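Local structure of tricorn protease (Thermoplasma acidophilum, 1K32) at residues Ile402-Leu407 with Lys411-Glu416; Asp110-Asp115 with Asn119-Thr124; Val1005-Ala1010 with Ile1022-Asp1027; Lys700-Leu705 with Leu974-Val979. The protein is a serine protease that, as part of a six-chain assembly with beta-propeller domains, degrades peptides, probably working downstream of the proteasome. All blocks are in the same frame, centred on the assembly; numbering follows the deposited sequence.

Contact 1: residues Ile402-Leu407 with Lys411-Glu416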
loop_
_atom_site.group_PDB
_atom_site.type_symbol
_atom_site.label_atom_id
_atom_site.label_comp_id
_atom_site.label_asym_id
_atom_site.label_seq_id
_atom_site.Cartn_x
_atom_site.Cartn_y
_atom_site.Cartn_z
ATOM N N ILE A 402 31.799 -3.475 42.785
ATOM C CA ILE A 402 30.536 -2.933 42.322
ATOM C C ILE A 402 29.984 -2.445 43.668
ATOM O O ILE A 402 30.163 -3.108 44.696
ATOM C CB ILE A 402 29.611 -3.981 41.670
ATOM C CG1 ILE A 402 28.317 -3.291 41.216
ATOM C CG2 ILE A 402 29.353 -5.134 42.616
ATOM C CD1 ILE A 402 27.475 -4.115 40.213
ATOM N N MET A 403 29.354 -1.280 43.673
ATOM C CA MET A 403 28.846 -0.718 44.916
ATOM C C MET A 403 27.664 0.192 44.667
ATOM O O MET A 403 27.422 0.624 43.540
ATOM C CB MET A 403 29.969 0.083 45.593
ATOM C CG MET A 403 30.425 1.282 44.754
ATOM S SD MET A 403 32.047 2.009 45.150
ATOM C CE MET A 403 31.529 3.448 45.927
ATOM N N THR A 404 26.906 0.458 45.722
ATOM C CA THR A 404 25.785 1.374 45.628
ATOM C C THR A 404 26.242 2.650 46.323
ATOM O O THR A 404 27.143 2.625 47.165
ATOM C CB THR A 404 24.533 0.855 46.357
ATOM O OG1 THR A 404 24.860 0.569 47.718
ATOM C CG2 THR A 404 23.994 -0.394 45.682
ATOM N N VAL A 405 25.633 3.767 45.958
ATOM C CA VAL A 405 25.968 5.035 46.568
ATOM C C VAL A 405 24.669 5.772 46.832
ATOM O O VAL A 405 23.930 6.093 45.906
ATOM C CB VAL A 405 26.875 5.876 45.646
ATOM C CG1 VAL A 405 27.138 7.248 46.277
ATOM C CG2 VAL A 405 28.197 5.136 45.411
ATOM N N ASP A 406 24.380 6.022 48.102
ATOM C CA ASP A 406 23.156 6.717 48.459
ATOM C C ASP A 406 23.160 8.080 47.779
ATOM O O ASP A 406 24.144 8.815 47.861
ATOM C CB ASP A 406 23.065 6.869 49.975
ATOM C CG ASP A 406 21.669 7.221 50.434
ATOM O OD1 ASP A 406 21.228 8.352 50.155
ATOM O OD2 ASP A 406 21.011 6.361 51.060
ATOM N N LEU A 407 22.076 8.414 47.086
ATOM C CA LEU A 407 22.018 9.699 46.392
ATOM C C LEU A 407 21.632 10.845 47.323
ATOM O O LEU A 407 21.533 11.999 46.906
ATOM C CB LEU A 407 21.040 9.634 45.217
ATOM C CG LEU A 407 21.449 8.720 44.057
ATOM C CD1 LEU A 407 20.398 8.781 42.975
ATOM C CD2 LEU A 407 22.791 9.146 43.507
ATOM N N LYS A 411 26.772 8.095 50.799
ATOM C CA LYS A 411 27.429 6.944 51.407
ATOM C C LYS A 411 27.493 5.727 50.478
ATOM O O LYS A 411 26.467 5.199 50.045
ATOM C CB LYS A 411 26.713 6.548 52.705
ATOM C CG LYS A 411 27.312 5.323 53.387
ATOM C CD LYS A 411 26.509 4.913 54.608
ATOM C CE LYS A 411 27.137 3.717 55.309
ATOM N NZ LYS A 411 26.355 3.314 56.509
ATOM N N PRO A 412 28.711 5.280 50.149
ATOM C CA PRO A 412 28.885 4.117 49.277
ATOM C C PRO A 412 28.899 2.807 50.073
ATOM O O PRO A 412 29.332 2.762 51.228
ATOM C CB PRO A 412 30.220 4.394 48.610
ATOM C CG PRO A 412 30.989 5.058 49.711
ATOM C CD PRO A 412 29.978 6.021 50.291
ATOM N N THR A 413 28.413 1.743 49.453
ATOM C CA THR A 413 28.387 0.440 50.093
ATOM C C THR A 413 28.845 -0.585 49.064
ATOM O O THR A 413 28.176 -0.788 48.054
ATOM C CB THR A 413 26.964 0.088 50.560
ATOM O OG1 THR A 413 26.486 1.113 51.439
ATOM C CG2 THR A 413 26.946 -1.260 51.272
ATOM N N VAL A 414 29.993 -1.208 49.315
ATOM C CA VAL A 414 30.534 -2.217 48.411
ATOM C C VAL A 414 29.659 -3.463 48.452
ATOM O O VAL A 414 29.391 -4.014 49.522
ATOM C CB VAL A 414 31.989 -2.614 48.799
ATOM C CG1 VAL A 414 32.473 -3.776 47.920
ATOM C CG2 VAL A 414 32.917 -1.412 48.641
ATOM N N ILE A 415 29.191 -3.893 47.286
ATOM C CA ILE A 415 28.354 -5.080 47.228
ATOM C C ILE A 415 29.229 -6.315 47.145
ATOM O O ILE A 415 29.080 -7.259 47.924
ATOM C CB ILE A 415 27.428 -5.065 45.994
ATOM C CG1 ILE A 415 26.402 -3.934 46.121
ATOM C CG2 ILE A 415 26.743 -6.419 45.852
ATOM C CD1 ILE A 415 25.635 -3.644 44.835
ATOM N N GLU A 416 30.143 -6.304 46.185
ATOM C CA GLU A 416 31.026 -7.432 45.982
ATOM C C GLU A 416 32.242 -6.968 45.196
ATOM O O GLU A 416 32.207 -5.937 44.520
ATOM C CB GLU A 416 30.285 -8.544 45.221
ATOM C CG GLU A 416 30.947 -9.903 45.315
ATOM C CD GLU A 416 30.090 -11.030 44.765
ATOM O OE1 GLU A 416 30.499 -12.198 44.897
ATOM O OE2 GLU A 416 29.010 -10.758 44.202
#

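Contact 2: residues Asp110-Asp115 with Asn119-Thr124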
loop_
_atom_site.group_PDB
_atom_site.type_symbol
_atom_site.label_atom_id
_atom_site.label_comp_id
_atom_site.label_asym_id
_atom_site.label_seq_id
_atom_site.Cartn_x
_atom_site.Cartn_y
_atom_site.Cartn_z
ATOM N N ASP A 110 61.523 11.918 6.173
ATOM C CA ASP A 110 62.211 13.072 6.724
ATOM C C ASP A 110 63.513 13.342 5.984
ATOM O O ASP A 110 63.872 12.622 5.058
ATOM C CB ASP A 110 62.509 12.789 8.204
ATOM C CG ASP A 110 62.774 14.046 9.013
ATOM O OD1 ASP A 110 62.886 13.927 10.256
ATOM O OD2 ASP A 110 62.870 15.137 8.426
ATOM N N VAL A 111 64.200 14.405 6.387
ATOM C CA VAL A 111 65.485 14.761 5.809
ATOM C C VAL A 111 66.479 13.821 6.471
ATOM O O VAL A 111 66.432 13.633 7.687
ATOM C CB VAL A 111 65.858 16.209 6.153
ATOM C CG1 VAL A 111 67.304 16.476 5.769
ATOM C CG2 VAL A 111 64.914 17.167 5.442
ATOM N N ALA A 112 67.360 13.218 5.685
ATOM C CA ALA A 112 68.343 12.286 6.235
ATOM C C ALA A 112 69.745 12.889 6.265
ATOM O O ALA A 112 70.581 12.503 7.092
ATOM C CB ALA A 112 68.347 11.004 5.416
ATOM N N GLY A 113 69.992 13.834 5.358
ATOM C CA GLY A 113 71.289 14.473 5.274
ATOM C C GLY A 113 71.500 15.121 3.915
ATOM O O GLY A 113 70.573 15.204 3.100
ATOM N N PHE A 114 72.713 15.605 3.678
ATOM C CA PHE A 114 73.045 16.237 2.412
ATOM C C PHE A 114 74.366 15.675 1.912
ATOM O O PHE A 114 75.328 15.554 2.681
ATOM C CB PHE A 114 73.151 17.753 2.573
ATOM C CG PHE A 114 71.921 18.390 3.137
ATOM C CD1 PHE A 114 71.737 18.474 4.514
ATOM C CD2 PHE A 114 70.934 18.903 2.292
ATOM C CE1 PHE A 114 70.590 19.059 5.048
ATOM C CE2 PHE A 114 69.788 19.488 2.812
ATOM C CZ PHE A 114 69.614 19.568 4.200
ATOM N N ASP A 115 74.414 15.331 0.627
ATOM C CA ASP A 115 75.619 14.771 0.065
ATOM C C ASP A 115 76.653 15.871 -0.166
ATOM O O ASP A 115 76.362 17.052 0.014
ATOM C CB ASP A 115 75.296 13.989 -1.227
ATOM C CG ASP A 115 74.925 14.882 -2.395
ATOM O OD1 ASP A 115 74.298 14.369 -3.344
ATOM O OD2 ASP A 115 75.267 16.079 -2.384
ATOM N N ASN A 119 73.171 18.103 -2.373
ATOM C CA ASN A 119 71.832 17.618 -2.688
ATOM C C ASN A 119 71.147 17.002 -1.484
ATOM O O ASN A 119 71.777 16.330 -0.663
ATOM C CB ASN A 119 71.879 16.580 -3.809
ATOM C CG ASN A 119 72.555 17.107 -5.051
ATOM O OD1 ASN A 119 73.595 16.597 -5.467
ATOM N ND2 ASN A 119 71.975 18.137 -5.648
ATOM N N LEU A 120 69.843 17.232 -1.391
ATOM C CA LEU A 120 69.050 16.692 -0.300
ATOM C C LEU A 120 68.906 15.174 -0.391
ATOM O O LEU A 120 68.630 14.632 -1.457
ATOM C CB LEU A 120 67.659 17.314 -0.310
ATOM C CG LEU A 120 66.648 16.739 0.687
ATOM C CD1 LEU A 120 67.167 16.926 2.104
ATOM C CD2 LEU A 120 65.304 17.441 0.511
ATOM N N ILE A 121 69.127 14.499 0.736
ATOM C CA ILE A 121 68.942 13.055 0.826
ATOM C C ILE A 121 67.797 12.892 1.816
ATOM O O ILE A 121 67.833 13.461 2.912
ATOM C CB ILE A 121 70.170 12.307 1.406
ATOM C CG1 ILE A 121 71.422 12.604 0.570
ATOM C CG2 ILE A 121 69.875 10.796 1.409
ATOM C CD1 ILE A 121 71.282 12.195 -0.890
ATOM N N ILE A 122 66.780 12.135 1.427
ATOM C CA ILE A 122 65.643 11.915 2.294
ATOM C C ILE A 122 65.549 10.470 2.701
ATOM O O ILE A 122 66.107 9.588 2.049
ATOM C CB ILE A 122 64.292 12.320 1.632
ATOM C CG1 ILE A 122 64.055 11.524 0.350
ATOM C CG2 ILE A 122 64.269 13.812 1.378
ATOM C CD1 ILE A 122 62.684 11.817 -0.284
ATOM N N SER A 123 64.844 10.244 3.802
ATOM C CA SER A 123 64.643 8.910 4.324
ATOM C C SER A 123 63.148 8.680 4.305
ATOM O O SER A 123 62.396 9.495 4.831
ATOM C CB SER A 123 65.166 8.828 5.747
ATOM O OG SER A 123 64.772 7.623 6.340
ATOM N N THR A 124 62.707 7.586 3.685
ATOM C CA THR A 124 61.278 7.311 3.632
ATOM C C THR A 124 60.900 5.874 3.293
ATOM O O THR A 124 61.589 5.179 2.532
ATOM C CB THR A 124 60.555 8.270 2.638
ATOM O OG1 THR A 124 59.153 8.006 2.663
ATOM C CG2 THR A 124 61.067 8.073 1.216
#

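Contact 3: residues Val1005-Ala1010 with Ile1022-Asp1027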
loop_
_atom_site.group_PDB
_atom_site.type_symbol
_atom_site.label_atom_id
_atom_site.label_comp_id
_atom_site.label_asym_id
_atom_site.label_seq_id
_atom_site.Cartn_x
_atom_site.Cartn_y
_atom_site.Cartn_z
ATOM N N VAL A 1005 71.860 -18.006 15.203
ATOM C CA VAL A 1005 72.927 -17.585 14.309
ATOM C C VAL A 1005 72.675 -16.144 13.904
ATOM O O VAL A 1005 71.665 -15.830 13.268
ATOM C CB VAL A 1005 72.994 -18.464 13.033
ATOM C CG1 VAL A 1005 74.085 -17.940 12.104
ATOM C CG2 VAL A 1005 73.276 -19.923 13.406
ATOM N N GLU A 1006 73.589 -15.266 14.286
ATOM C CA GLU A 1006 73.459 -13.860 13.959
ATOM C C GLU A 1006 73.928 -13.570 12.535
ATOM O O GLU A 1006 75.057 -13.885 12.160
ATOM C CB GLU A 1006 74.262 -13.003 14.940
ATOM C CG GLU A 1006 74.217 -11.517 14.597
ATOM C CD GLU A 1006 75.166 -10.672 15.437
ATOM O OE1 GLU A 1006 75.271 -9.462 15.154
ATOM O OE2 GLU A 1006 75.804 -11.206 16.371
ATOM N N ILE A 1007 73.046 -12.983 11.738
ATOM C CA ILE A 1007 73.393 -12.622 10.372
ATOM C C ILE A 1007 72.988 -11.175 10.173
ATOM O O ILE A 1007 71.806 -10.873 10.027
ATOM C CB ILE A 1007 72.661 -13.499 9.310
ATOM C CG1 ILE A 1007 73.129 -14.952 9.406
ATOM C CG2 ILE A 1007 72.963 -12.992 7.901
ATOM C CD1 ILE A 1007 72.421 -15.734 10.450
ATOM N N GLU A 1008 73.973 -10.283 10.198
ATOM C CA GLU A 1008 73.736 -8.867 9.982
ATOM C C GLU A 1008 73.308 -8.670 8.531
ATOM O O GLU A 1008 73.570 -9.506 7.666
ATOM C CB GLU A 1008 75.019 -8.055 10.198
ATOM C CG GLU A 1008 75.566 -8.037 11.611
ATOM C CD GLU A 1008 74.639 -7.336 12.583
ATOM O OE1 GLU A 1008 74.211 -6.196 12.285
ATOM O OE2 GLU A 1008 74.340 -7.927 13.646
ATOM N N TYR A 1009 72.649 -7.552 8.277
ATOM C CA TYR A 1009 72.229 -7.193 6.935
ATOM C C TYR A 1009 72.906 -5.830 6.763
ATOM O O TYR A 1009 72.303 -4.792 7.000
ATOM C CB TYR A 1009 70.708 -7.055 6.873
ATOM C CG TYR A 1009 70.117 -7.171 5.479
ATOM C CD1 TYR A 1009 70.758 -6.620 4.370
ATOM C CD2 TYR A 1009 68.883 -7.796 5.283
ATOM C CE1 TYR A 1009 70.181 -6.684 3.098
ATOM C CE2 TYR A 1009 68.300 -7.866 4.028
ATOM C CZ TYR A 1009 68.949 -7.309 2.944
ATOM O OH TYR A 1009 68.336 -7.364 1.720
ATOM N N ALA A 1010 74.177 -5.854 6.369
ATOM C CA ALA A 1010 74.971 -4.640 6.198
ATOM C C ALA A 1010 74.575 -3.770 5.004
ATOM O O ALA A 1010 73.927 -4.237 4.072
ATOM C CB ALA A 1010 76.428 -5.011 6.098
ATOM N N ILE A 1022 67.931 -14.337 4.266
ATOM C CA ILE A 1022 67.144 -15.367 3.607
ATOM C C ILE A 1022 68.056 -16.414 2.956
ATOM O O ILE A 1022 67.733 -17.612 2.941
ATOM C CB ILE A 1022 66.186 -14.754 2.561
ATOM C CG1 ILE A 1022 65.014 -15.712 2.339
ATOM C CG2 ILE A 1022 66.934 -14.447 1.262
ATOM C CD1 ILE A 1022 63.786 -15.059 1.711
ATOM N N ASP A 1023 69.197 -15.967 2.430
ATOM C CA ASP A 1023 70.160 -16.885 1.821
ATOM C C ASP A 1023 70.698 -17.879 2.857
ATOM O O ASP A 1023 70.775 -19.076 2.601
ATOM C CB ASP A 1023 71.334 -16.111 1.224
ATOM C CG ASP A 1023 71.028 -15.555 -0.143
ATOM O OD1 ASP A 1023 71.766 -14.653 -0.589
ATOM O OD2 ASP A 1023 70.060 -16.028 -0.771
ATOM N N TYR A 1024 71.085 -17.377 4.026
ATOM C CA TYR A 1024 71.598 -18.261 5.064
ATOM C C TYR A 1024 70.534 -19.272 5.485
ATOM O O TYR A 1024 70.833 -20.454 5.649
ATOM C CB TYR A 1024 72.043 -17.473 6.298
ATOM C CG TYR A 1024 72.691 -18.359 7.337
ATOM C CD1 TYR A 1024 74.044 -18.693 7.250
ATOM C CD2 TYR A 1024 71.938 -18.922 8.372
ATOM C CE1 TYR A 1024 74.631 -19.563 8.168
ATOM C CE2 TYR A 1024 72.514 -19.797 9.289
ATOM C CZ TYR A 1024 73.860 -20.112 9.181
ATOM O OH TYR A 1024 74.435 -20.984 10.085
ATOM N N ALA A 1025 69.302 -18.803 5.671
ATOM C CA ALA A 1025 68.197 -19.670 6.081
ATOM C C ALA A 1025 67.985 -20.770 5.050
ATOM O O ALA A 1025 67.761 -21.925 5.403
ATOM C CB ALA A 1025 66.901 -18.852 6.260
ATOM N N ILE A 1026 68.042 -20.399 3.775
ATOM C CA ILE A 1026 67.881 -21.371 2.707
ATOM C C ILE A 1026 69.031 -22.386 2.734
ATOM O O ILE A 1026 68.810 -23.600 2.720
ATOM C CB ILE A 1026 67.851 -20.682 1.324
ATOM C CG1 ILE A 1026 66.548 -19.885 1.167
ATOM C CG2 ILE A 1026 67.963 -21.739 0.219
ATOM C CD1 ILE A 1026 66.525 -18.984 -0.034
ATOM N N ASP A 1027 70.257 -21.885 2.792
ATOM C CA ASP A 1027 71.421 -22.761 2.811
ATOM C C ASP A 1027 71.451 -23.657 4.043
ATOM O O ASP A 1027 71.829 -24.830 3.957
ATOM C CB ASP A 1027 72.692 -21.924 2.731
ATOM C CG ASP A 1027 72.818 -21.190 1.410
ATOM O OD1 ASP A 1027 73.575 -20.196 1.340
ATOM O OD2 ASP A 1027 72.161 -21.615 0.436
#

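Contact 4: residues Lys700-Leu705 with Leu974-Val979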
loop_
_atom_site.group_PDB
_atom_site.type_symbol
_atom_site.label_atom_id
_atom_site.label_comp_id
_atom_site.label_asym_id
_atom_site.label_seq_id
_atom_site.Cartn_x
_atom_site.Cartn_y
_atom_site.Cartn_z
ATOM N N LYS A 700 51.580 25.713 24.033
ATOM C CA LYS A 700 50.507 26.493 23.437
ATOM C C LYS A 700 49.710 25.657 22.446
ATOM O O LYS A 700 48.583 25.996 22.118
ATOM C CB LYS A 700 51.068 27.713 22.717
ATOM C CG LYS A 700 51.063 28.985 23.538
ATOM C CD LYS A 700 51.931 28.883 24.768
ATOM C CE LYS A 700 51.934 30.202 25.523
ATOM N NZ LYS A 700 52.707 30.103 26.797
ATOM N N THR A 701 50.302 24.572 21.961
ATOM C CA THR A 701 49.612 23.711 21.006
ATOM C C THR A 701 49.593 22.262 21.479
ATOM O O THR A 701 50.375 21.860 22.366
ATOM C CB THR A 701 50.267 23.779 19.599
ATOM O OG1 THR A 701 51.567 23.175 19.645
ATOM C CG2 THR A 701 50.394 25.237 19.140
ATOM N N ARG A 702 48.705 21.472 20.886
ATOM C CA ARG A 702 48.594 20.071 21.267
ATOM C C ARG A 702 49.905 19.347 21.029
ATOM O O ARG A 702 50.224 18.413 21.745
ATOM C CB ARG A 702 47.476 19.374 20.498
ATOM C CG ARG A 702 47.305 17.894 20.866
ATOM C CD ARG A 702 46.819 17.724 22.309
ATOM N NE ARG A 702 46.743 16.319 22.702
ATOM C CZ ARG A 702 47.804 15.551 22.956
ATOM N NH1 ARG A 702 47.648 14.282 23.302
ATOM N NH2 ARG A 702 49.028 16.061 22.889
ATOM N N TYR A 703 50.652 19.761 20.013
ATOM C CA TYR A 703 51.940 19.143 19.742
ATOM C C TYR A 703 52.932 19.421 20.878
ATOM O O TYR A 703 53.691 18.534 21.263
ATOM C CB TYR A 703 52.537 19.648 18.429
ATOM C CG TYR A 703 53.713 18.803 17.986
ATOM C CD1 TYR A 703 53.560 17.433 17.795
ATOM C CD2 TYR A 703 54.973 19.359 17.783
ATOM C CE1 TYR A 703 54.626 16.629 17.412
ATOM C CE2 TYR A 703 56.061 18.560 17.395
ATOM C CZ TYR A 703 55.871 17.194 17.213
ATOM O OH TYR A 703 56.907 16.378 16.832
ATOM N N ASP A 704 52.939 20.660 21.372
ATOM C CA ASP A 704 53.788 21.077 22.485
ATOM C C ASP A 704 53.514 20.156 23.674
ATOM O O ASP A 704 54.440 19.628 24.286
ATOM C CB ASP A 704 53.453 22.513 22.917
ATOM C CG ASP A 704 53.916 23.551 21.920
ATOM O OD1 ASP A 704 53.437 24.703 21.993
ATOM O OD2 ASP A 704 54.767 23.228 21.067
ATOM N N LEU A 705 52.228 19.971 23.975
ATOM C CA LEU A 705 51.801 19.137 25.092
ATOM C C LEU A 705 52.294 17.706 24.933
ATOM O O LEU A 705 52.688 17.073 25.909
ATOM C CB LEU A 705 50.272 19.138 25.213
ATOM C CG LEU A 705 49.660 18.978 26.621
ATOM C CD1 LEU A 705 48.288 18.335 26.506
ATOM C CD2 LEU A 705 50.540 18.142 27.513
ATOM N N LEU A 974 41.905 10.778 26.679
ATOM C CA LEU A 974 41.933 12.099 27.285
ATOM C C LEU A 974 40.701 12.808 26.720
ATOM O O LEU A 974 40.033 12.275 25.823
ATOM C CB LEU A 974 43.222 12.837 26.909
ATOM C CG LEU A 974 44.544 12.134 27.266
ATOM C CD1 LEU A 974 45.714 13.017 26.839
ATOM C CD2 LEU A 974 44.610 11.846 28.766
ATOM N N ILE A 975 40.379 13.984 27.244
ATOM C CA ILE A 975 39.204 14.725 26.782
ATOM C C ILE A 975 39.201 15.077 25.286
ATOM O O ILE A 975 38.149 15.361 24.720
ATOM C CB ILE A 975 39.027 16.036 27.571
ATOM C CG1 ILE A 975 40.290 16.891 27.426
ATOM C CG2 ILE A 975 38.712 15.727 29.052
ATOM C CD1 ILE A 975 40.218 18.201 28.138
ATOM N N ASP A 976 40.365 15.072 24.645
ATOM C CA ASP A 976 40.428 15.405 23.222
ATOM C C ASP A 976 40.488 14.149 22.332
ATOM O O ASP A 976 40.809 14.234 21.147
ATOM C CB ASP A 976 41.648 16.294 22.957
ATOM C CG ASP A 976 42.955 15.517 22.967
ATOM O OD1 ASP A 976 43.047 14.520 23.720
ATOM O OD2 ASP A 976 43.889 15.908 22.229
ATOM N N GLY A 977 40.188 12.986 22.908
ATOM C CA GLY A 977 40.212 11.756 22.136
ATOM C C GLY A 977 41.531 10.994 22.163
ATOM O O GLY A 977 41.601 9.860 21.692
ATOM N N THR A 978 42.577 11.597 22.724
ATOM C CA THR A 978 43.898 10.954 22.778
ATOM C C THR A 978 43.917 9.610 23.517
ATOM O O THR A 978 43.425 9.492 24.644
ATOM C CB THR A 978 44.951 11.874 23.466
ATOM O OG1 THR A 978 45.053 13.117 22.767
ATOM C CG2 THR A 978 46.342 11.189 23.484
ATOM N N VAL A 979 44.494 8.594 22.884
ATOM C CA VAL A 979 44.611 7.296 23.529
ATOM C C VAL A 979 46.052 7.117 23.995
ATOM O O VAL A 979 46.960 6.976 23.183
ATOM C CB VAL A 979 44.261 6.108 22.576
ATOM C CG1 VAL A 979 44.516 4.779 23.297
ATOM C CG2 VAL A 979 42.805 6.174 22.152
#

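Contact 1: residues Ile402-Leu407 with Lys411-Glu416
T404 and T413 sit side by side on one face of an antiparallel strand pair, their side chains pointing the same way. T404 OG1 lies 3.6 Å from T413 CB, placed there because it stands between its own backbone N and carbonyl carbon (chi1 56°). That torsion leaves CG2 turned toward I415, whose chain crosses at about a right angle and brings CD1 to 3.7 Å from T404 CG2. The other face carries M403, V405, P412 and V414. Here V405 reaches P412 at a slant, CG2 to CB at 3.9 Å, while M403 CB lies 3.7 Å from V414 CA. Beneath these side chains T404 and T413 exchange two backbone hydrogen bonds, T413 N to T404 O being 2.8 Å long. At the far end I402 answers two residues at once: its N binds E416 O almost straight (167°), and its O takes I415 N at 2.9 Å. I415 CB thereby comes to 3.9 Å from I402 CG2, and Y437 of the next sheet touches both isoleucines. Strand 412-417 is an outermost strand of its four-stranded sheet, so this is the closing hairpin of a beta-propeller blade, marked by a classic beta bulge at I415 and E416 opposite I402.

Contact 2: residues Asp110-Asp115 with Asn119-Thr124
A112 and G113 both turn their backbone N toward I121 O, and this shared acceptor is the heart of a classic beta bulge. The A112 N to I121 O bond is 2.8 Å long, the one from G113 N a longer 3.3 Å, and both arrive from the same face of the I121 carbonyl plane. I121 N answers to G113 O, and two further bonds join D110 to S123, one in each direction. Near the turn D115 N donates to N119 O at 3.1 Å, in the carbonyl plane.

The side-chain-to-backbone bond across the pair comes from D115. Its CG lies between the backbone N and the carbonyl carbon (chi1 72°), which folds the carboxylate back over the turn; OD2 takes N119 N at 2.9 Å, met from above the carboxylate plane. S123 OG binds A154 O, outside the hairpin.

The apolar contacts gather on L120. Its CD1 touches V111 CG1, the two chains crossing at about a right angle, and also lies 3.7 Å from F114 CE2, meeting that ring obliquely. F61, in the loop after strand 54-60, touches L120 and F114, and F84 of strand 79-86 also meets L120. On the other face A112 CB lies 3.9 Å from S123 CB.

Strands 110-114 and 120-124 open a four-stranded antiparallel sheet of a beta propeller. The chemistry implies a division of labour: two N-H groups on one carbonyl absorb the extra residue of the bulge, D115 ties down the start of the returning strand, and L120 fastens the hairpin to the sheet beside it.

Contact 3: residues Val1005-Ala1010 with Ile1022-Asp1027
Y1024 reaches out from helix 1020-1032 and lies across V1005 and I1007, each crossed at about a right angle. CB, at the root, lies 4.1 Å from I1007 CG1. From there CG stands anti to the backbone N (chi1 -175°), a torsion that sends the ring off the helix toward segment 1005-1010. CG of the ring has both I1007 CG1 and CD1 close by. One atom further, CD2 is 3.8 Å from I1007 CD1, which rests over one face of the ring, 4.2 Å from its centroid and 26° off the normal: a CH-pi contact. At CE2 the partner changes to V1005, whose CG1 lies 3.7 Å away. CZ comes closest to that methyl, at 3.6 Å, the approach being oblique to the ring. The tip, OH, sits against both valine methyls, CG1 and CG2 each 3.7 Å from it.

V1005 belongs to an outermost strand of the parallel sheet in the protease domain. I957 touches all three residues, so through Y1024 the helix packs on that strand and on its neighbour 954-958. The chemistry implies a hydrophobic seam held by van der Waals and CH-pi packing, with the partly exposed tyrosine lying across two aliphatic side chains.

Contact 4: residues Lys700-Leu705 with Leu974-Val979
R702 binds D976 and T978 through one edge of its guanidinium group. NE donates to D976 OD2 at 2.9 Å, a salt bridge whose acceptor lies only 8° out of the guanidinium plane; the carboxylate receives it on the syn side but well out of its own plane. Beside it NH1 donates to T978 OG1, also at 2.9 Å and near the guanidinium plane. These two neighbouring bonds fix the rotation of the group. R702 extends with CG anti to the backbone N (chi1 -180°), then bends at chi2 (67°), which brings the guanidinium edge onto the turn. NH1 also forms a salt bridge with E723, a second carboxylate for the arginine, and the two probably balance its buried positive charge.

D976 is itself held in place. T978 OG1 donates a hydrogen bond to D976 OD1 at 2.6 Å while accepting one from R702 NH1, so aspartate, threonine and arginine form a closed ring of bonds. T978 N reaches the same OD1 at 3.1 Å, closing an Asx turn.

The two segments are far apart in sequence: R702 stands in the first turn of helix 702-714, in the tricorn C1 domain, whereas L974 to G977 form a type I beta turn in the S41 peptidase domain. At the helix start T701 and D704 make a capping box; D704 OD1 takes T701 N at 3.1 Å, and the return bond from D704 N is weak.

Around the polar core, T978 CG2 lies 3.4 Å from R702 NH1, and L974 CD1 approaches the same nitrogen obliquely at 4.2 Å. M663 of helix 656-674 touches both R702 and D976.

How the contacts relate
From the N terminus, contact 2 comes first and closes a short hairpin turn in one propeller sheet. Contact 1 does the same much later, in a different sheet on the opposite side of the chain's centre, their centres about 61 Å apart. Contact 4 follows and spans 268 residues, bringing the loop at 974-979 back to helix 702-714 and so joining the C1 and S41 parts. Contact 3, near the C terminus, bridges 11 residues to pack the last helix on an outermost strand of the parallel sheet and its neighbour. The four lie in series, none nesting or crossing. Contacts 2 and 4 come nearest, about 9 Å between closest atoms, yet do not touch.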